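Long-range contacts in tripeptidase (Staphylococcus aureus subsp. aureus, PDB 3RZA), which probably hydrolyses tripeptides as a metal-dependent exopeptidase of the M20/M25/M40 family: residues A[32-37]-A[108-113]; A[207-212]-A[261-266]. All blocks are in the same frame, centred on the assembly; numbering follows the deposited sequence.

In the fold
From the N terminus, the chain forms helix 23-34, wanders through helix 46-56 and three strands, and closes its first loop at contact 1, where the last turn of that first helix and the loop after it (32-37) meet the run 108-113 entering a small antiparallel sheet. Both partners belong to the metal-binding part of the fold. Contact 2 opens and closes later: strand 194-209 departs, helix 224-234 and strand 244-253 follow, and strand 263-272 returns to pair with it (207-212 with 261-266), giving the middle two strands of the sheet of a second, projecting domain. The contacts are in series, neither nested nor crossed; the nearest atoms of contacts 1 and 2 are about 32 Å apart.

Contact 1 (A[32-37]-A[108-113]); sequences ELVQID and VKPIVK
Val34, the last residue of helix 23-34, and Gln35 just after it meet the ring of Pro110 from two directions. CG2 of Val34 lies between its backbone N and carbonyl carbon, and from there it reaches obliquely to Pro110, with Val34 CG2 3.7 Å from Pro110 CG. Gln35 crosses the same ring at about a right angle. Its CG stands anti to the carbonyl carbon (chi1 -64°), which brings Gln35 CG within 3.6 Å of Pro110 CD and, at the same separation, of Val108 O. Contact on this side is made mainly by Gln35 CG, with the amide carbon beside the ring, while NE2 donates to Leu31 O.

Val108 directs its side chain at the helix end. Val108 CB is 3.6 Å from Val34 O, and CG2 also borders that carbonyl oxygen, while Val108 CG1 comes within 4.3 Å of Val34 CB in looser apolar packing.

No direct hydrogen bond joins the two segments. Instead a water accepts from Val108 N at 3.0 Å and has Val34 O and Asp37 OD1 as neighbours, so the backbones of Val34 and Val108 are linked through solvent, with the Asp37 carboxylate beside the same water. Asp37 OD1 also accepts from Asn107 N, just ahead of Val108, which ties the loop after the helix to the start of the other segment.

Beyond Pro110, which also rests on Leu126 and Ile118, Ile111 pairs through its backbone with Tyr119. The contact is thus plain packing of a helix C-terminus against the run leading into a beta hairpin, strands 111-112 and 117-119, set in the chain between the zinc ligands His98 and Asp129 of the metal-binding domain.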
loop_
_atom_site.group_PDB
_atom_site.type_symbol
_atom_site.label_atom_id
_atom_site.label_comp_id
_atom_site.label_asym_id
_atom_site.label_seq_id
_atom_site.Cartn_x
_atom_site.Cartn_y
_atom_site.Cartn_z
ATOM N N GLU A 32 38.330 -10.236 9.019
ATOM C CA GLU A 32 37.976 -10.277 10.436
ATOM C C GLU A 32 36.766 -9.382 10.763
ATOM O O GLU A 32 35.810 -9.829 11.430
ATOM C CB GLU A 32 39.182 -9.864 11.301
ATOM C CG GLU A 32 39.007 -10.160 12.800
ATOM C CD GLU A 32 40.120 -9.603 13.672
ATOM O OE1 GLU A 32 41.184 -9.176 13.136
ATOM O OE2 GLU A 32 39.922 -9.607 14.917
ATOM N N LEU A 33 36.801 -8.141 10.262
ATOM C CA LEU A 33 35.775 -7.155 10.576
ATOM C C LEU A 33 34.417 -7.467 9.962
ATOM O O LEU A 33 33.403 -7.291 10.646
ATOM C CB LEU A 33 36.208 -5.742 10.190
ATOM C CG LEU A 33 37.363 -5.107 10.956
ATOM C CD1 LEU A 33 37.690 -3.778 10.302
ATOM C CD2 LEU A 33 37.043 -4.912 12.438
ATOM N N VAL A 34 34.385 -7.924 8.699
ATOM C CA VAL A 34 33.095 -8.250 8.023
ATOM C C VAL A 34 32.340 -9.406 8.728
ATOM O O VAL A 34 31.113 -9.368 8.849
ATOM C CB VAL A 34 33.242 -8.548 6.500
ATOM C CG1 VAL A 34 33.833 -7.325 5.748
ATOM C CG2 VAL A 34 34.055 -9.813 6.250
ATOM N N GLN A 35 33.092 -10.343 9.306
ATOM C CA GLN A 35 32.530 -11.466 10.042
ATOM C C GLN A 35 32.029 -11.147 11.469
ATOM O O GLN A 35 31.579 -12.048 12.157
ATOM C CB GLN A 35 33.553 -12.615 10.068
ATOM C CG GLN A 35 33.846 -13.185 8.668
ATOM C CD GLN A 35 34.916 -14.247 8.691
ATOM O OE1 GLN A 35 34.638 -15.405 8.951
ATOM N NE2 GLN A 35 36.157 -13.845 8.448
ATOM N N ILE A 36 32.144 -9.892 11.926
ATOM C CA ILE A 36 31.522 -9.451 13.176
ATOM C C ILE A 36 30.264 -8.689 12.784
ATOM O O ILE A 36 30.364 -7.608 12.202
ATOM C CB ILE A 36 32.444 -8.514 13.991
ATOM C CG1 ILE A 36 33.734 -9.225 14.420
ATOM C CG2 ILE A 36 31.718 -8.031 15.229
ATOM C CD1 ILE A 36 34.906 -8.280 14.619
ATOM N N ASP A 37 29.094 -9.254 13.104
ATOM C CA ASP A 37 27.802 -8.660 12.768
ATOM C C ASP A 37 27.741 -7.257 13.381
ATOM O O ASP A 37 28.050 -7.097 14.563
ATOM C CB ASP A 37 26.629 -9.474 13.355
ATOM C CG ASP A 37 26.525 -10.888 12.803
ATOM O OD1 ASP A 37 27.260 -11.253 11.877
ATOM O OD2 ASP A 37 25.704 -11.661 13.329
ATOM N N VAL A 108 27.967 -13.034 7.932
ATOM C CA VAL A 108 28.607 -12.778 6.645
ATOM C C VAL A 108 29.737 -13.802 6.459
ATOM O O VAL A 108 30.554 -14.002 7.366
ATOM C CB VAL A 108 29.192 -11.337 6.554
ATOM C CG1 VAL A 108 29.994 -11.138 5.224
ATOM C CG2 VAL A 108 28.096 -10.293 6.693
ATOM N N LYS A 109 29.767 -14.436 5.288
ATOM C CA LYS A 109 30.742 -15.468 4.956
ATOM C C LYS A 109 31.526 -15.016 3.720
ATOM O O LYS A 109 31.157 -15.370 2.601
ATOM C CB LYS A 109 30.022 -16.791 4.689
ATOM C CG LYS A 109 29.378 -17.427 5.938
ATOM C CD LYS A 109 28.848 -18.840 5.606
ATOM C CE LYS A 109 27.725 -19.306 6.556
ATOM N NZ LYS A 109 27.209 -20.680 6.183
ATOM N N PRO A 110 32.593 -14.192 3.912
ATOM C CA PRO A 110 33.281 -13.618 2.750
ATOM C C PRO A 110 34.107 -14.655 1.970
ATOM O O PRO A 110 34.642 -15.578 2.570
ATOM C CB PRO A 110 34.204 -12.572 3.377
ATOM C CG PRO A 110 34.554 -13.152 4.676
ATOM C CD PRO A 110 33.282 -13.832 5.165
ATOM N N ILE A 111 34.181 -14.489 0.653
ATOM C CA ILE A 111 34.956 -15.369 -0.239
ATOM C C ILE A 111 35.935 -14.524 -1.053
ATOM O O ILE A 111 35.529 -13.552 -1.687
ATOM C CB ILE A 111 34.043 -16.150 -1.211
ATOM C CG1 ILE A 111 32.835 -16.756 -0.448
ATOM C CG2 ILE A 111 34.864 -17.234 -1.957
ATOM C CD1 ILE A 111 32.008 -17.807 -1.220
ATOM N N VAL A 112 37.214 -14.897 -1.015
ATOM C CA VAL A 112 38.261 -14.282 -1.818
ATOM C C VAL A 112 38.467 -15.127 -3.101
ATOM O O VAL A 112 38.914 -16.282 -3.029
ATOM C CB VAL A 112 39.567 -14.159 -1.025
ATOM C CG1 VAL A 112 40.627 -13.396 -1.847
ATOM C CG2 VAL A 112 39.303 -13.457 0.311
ATOM N N LYS A 113 38.120 -14.536 -4.255
ATOM C CA LYS A 113 38.081 -15.229 -5.541
ATOM C C LYS A 113 39.296 -14.856 -6.400
ATOM O O LYS A 113 39.892 -13.794 -6.216
ATOM C CB LYS A 113 36.784 -14.889 -6.290
ATOM C CG LYS A 113 35.508 -15.469 -5.676
ATOM C CD LYS A 113 35.361 -16.988 -5.896
ATOM C CE LYS A 113 34.847 -17.362 -7.301
ATOM N NZ LYS A 113 33.344 -17.243 -7.440
HETATM O O HOH W 1 28.945 -11.090 9.992
#

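Contact 2 (A[207-212]-A[261-266])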
loop_
_atom_site.group_PDB
_atom_site.type_symbol
_atom_site.label_atom_id
_atom_site.label_comp_id
_atom_site.label_asym_id
_atom_site.label_seq_id
_atom_site.Cartn_x
_atom_site.Cartn_y
_atom_site.Cartn_z
ATOM N N LYS A 207 -0.158 13.223 3.811
ATOM C CA LYS A 207 -1.416 12.492 4.022
ATOM C C LYS A 207 -2.521 13.262 3.325
ATOM O O LYS A 207 -2.824 14.412 3.718
ATOM C CB LYS A 207 -1.709 12.355 5.500
ATOM C CG LYS A 207 -3.073 11.717 5.838
ATOM C CD LYS A 207 -3.106 11.364 7.275
ATOM C CE LYS A 207 -4.504 11.191 7.795
ATOM N NZ LYS A 207 -4.453 11.036 9.276
ATOM N N ILE A 208 -3.112 12.644 2.291
ATOM C CA ILE A 208 -4.169 13.257 1.499
ATOM C C ILE A 208 -5.489 12.633 1.964
ATOM O O ILE A 208 -5.645 11.412 1.907
ATOM C CB ILE A 208 -3.983 13.015 -0.033
ATOM C CG1 ILE A 208 -2.593 13.486 -0.536
ATOM C CG2 ILE A 208 -5.089 13.707 -0.815
ATOM C CD1 ILE A 208 -2.308 14.954 -0.309
ATOM N N ILE A 209 -6.408 13.463 2.448
ATOM C CA ILE A 209 -7.740 13.016 2.882
ATOM C C ILE A 209 -8.814 13.467 1.884
ATOM O O ILE A 209 -8.840 14.642 1.476
ATOM C CB ILE A 209 -8.096 13.592 4.274
ATOM C CG1 ILE A 209 -7.094 13.124 5.338
ATOM C CG2 ILE A 209 -9.541 13.218 4.678
ATOM C CD1 ILE A 209 -7.070 11.640 5.552
ATOM N N GLY A 210 -9.708 12.546 1.526
ATOM C CA GLY A 210 -10.905 12.854 0.752
ATOM C C GLY A 210 -12.115 12.543 1.581
ATOM O O GLY A 210 -12.098 12.753 2.796
ATOM N N LYS A 211 -13.137 11.985 0.936
ATOM C CA LYS A 211 -14.446 11.704 1.558
ATOM C C LYS A 211 -14.966 10.381 0.983
ATOM O O LYS A 211 -14.990 10.220 -0.248
ATOM C CB LYS A 211 -15.406 12.864 1.234
ATOM C CG LYS A 211 -16.726 12.911 2.022
ATOM C CD LYS A 211 -17.330 14.370 1.982
ATOM C CE LYS A 211 -18.864 14.379 1.958
ATOM N NZ LYS A 211 -19.453 13.492 3.007
ATOM N N THR A 212 -15.318 9.432 1.864
ATOM C CA THR A 212 -15.843 8.104 1.465
ATOM C C THR A 212 -17.221 8.184 0.845
ATOM O O THR A 212 -18.019 9.048 1.204
ATOM C CB THR A 212 -16.017 7.118 2.671
ATOM O OG1 THR A 212 -16.826 7.721 3.689
ATOM C CG2 THR A 212 -14.747 6.751 3.240
ATOM N N ALA A 261 -11.943 6.070 -2.315
ATOM C CA ALA A 261 -10.825 6.047 -1.355
ATOM C C ALA A 261 -10.703 7.381 -0.647
ATOM O O ALA A 261 -10.582 8.411 -1.304
ATOM C CB ALA A 261 -9.483 5.725 -2.092
ATOM N N ASP A 262 -10.741 7.375 0.681
ATOM C CA ASP A 262 -10.680 8.639 1.455
ATOM C C ASP A 262 -9.312 8.960 2.093
ATOM O O ASP A 262 -9.216 9.964 2.824
ATOM C CB ASP A 262 -11.800 8.705 2.502
ATOM C CG ASP A 262 -11.607 7.735 3.663
ATOM O OD1 ASP A 262 -10.739 6.853 3.590
ATOM O OD2 ASP A 262 -12.383 7.841 4.640
ATOM N N GLU A 263 -8.287 8.145 1.829
ATOM C CA GLU A 263 -6.954 8.374 2.376
ATOM C C GLU A 263 -5.844 7.808 1.528
ATOM O O GLU A 263 -5.882 6.636 1.164
ATOM C CB GLU A 263 -6.828 7.804 3.784
ATOM C CG GLU A 263 -5.414 7.950 4.411
ATOM C CD GLU A 263 -5.385 7.749 5.919
ATOM O OE1 GLU A 263 -6.446 7.574 6.511
ATOM O OE2 GLU A 263 -4.292 7.764 6.520
ATOM N N VAL A 264 -4.814 8.627 1.320
ATOM C CA VAL A 264 -3.580 8.216 0.682
ATOM C C VAL A 264 -2.411 8.771 1.474
ATOM O O VAL A 264 -2.413 9.954 1.837
ATOM C CB VAL A 264 -3.517 8.750 -0.760
ATOM C CG1 VAL A 264 -2.133 8.562 -1.346
ATOM C CG2 VAL A 264 -4.540 8.041 -1.620
ATOM N N ILE A 265 -1.408 7.929 1.717
ATOM C CA ILE A 265 -0.136 8.347 2.319
ATOM C C ILE A 265 0.907 8.305 1.235
ATOM O O ILE A 265 1.033 7.271 0.555
ATOM C CB ILE A 265 0.311 7.405 3.469
ATOM C CG1 ILE A 265 -0.768 7.294 4.555
ATOM C CG2 ILE A 265 1.665 7.866 4.046
ATOM C CD1 ILE A 265 -1.121 8.599 5.259
ATOM N N LEU A 266 1.574 9.449 1.018
ATOM C CA LEU A 266 2.711 9.579 0.097
ATOM C C LEU A 266 3.959 9.773 0.921
ATOM O O LEU A 266 3.929 10.529 1.880
ATOM C CB LEU A 266 2.569 10.821 -0.799
ATOM C CG LEU A 266 1.432 10.941 -1.803
ATOM C CD1 LEU A 266 1.420 9.743 -2.691
ATOM C CD2 LEU A 266 0.107 11.124 -1.115
HETATM O O HOH W 2 -14.242 9.788 4.421
#
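Lys207 and Glu263 both point CG away from their backbone N (chi1 175° and 177°) and run on extended, so that the two side chains rise from one face of an antiparallel strand pair and cross obliquely. The topology is that of the ferredoxin-like beta-alpha-beta-beta-alpha-beta domain, probably the dimerisation or lid domain of M20 peptidases, and these are its two central strands.

Lys207 CE comes within 3.7 Å of Glu263 OE2, but the ammonium group stays beyond salt-bridge range. The methylene chain of Lys207 also lies against Ile265, with Lys207 CG 3.7 Å from Ile265 CD1.

On the other face, Ile208 and Val264 pack together under helix 224-234, touching Ile227 and Ala228 respectively. Their backbones form the hydrogen-bonded pair: Ile208 N donates to Val264 O at 2.8 Å, and Val264 N returns a bond to Ile208 O at 3.0 Å. Past the last strand residue, Gly210 N still donates to Asp262 O at 2.9 Å, though from 53° above the carbonyl plane. Where the segments leave strand pairing, a water bridges them, accepting from Thr212 N at 2.8 Å and donating to Asp262 OD2 at 2.7 Å.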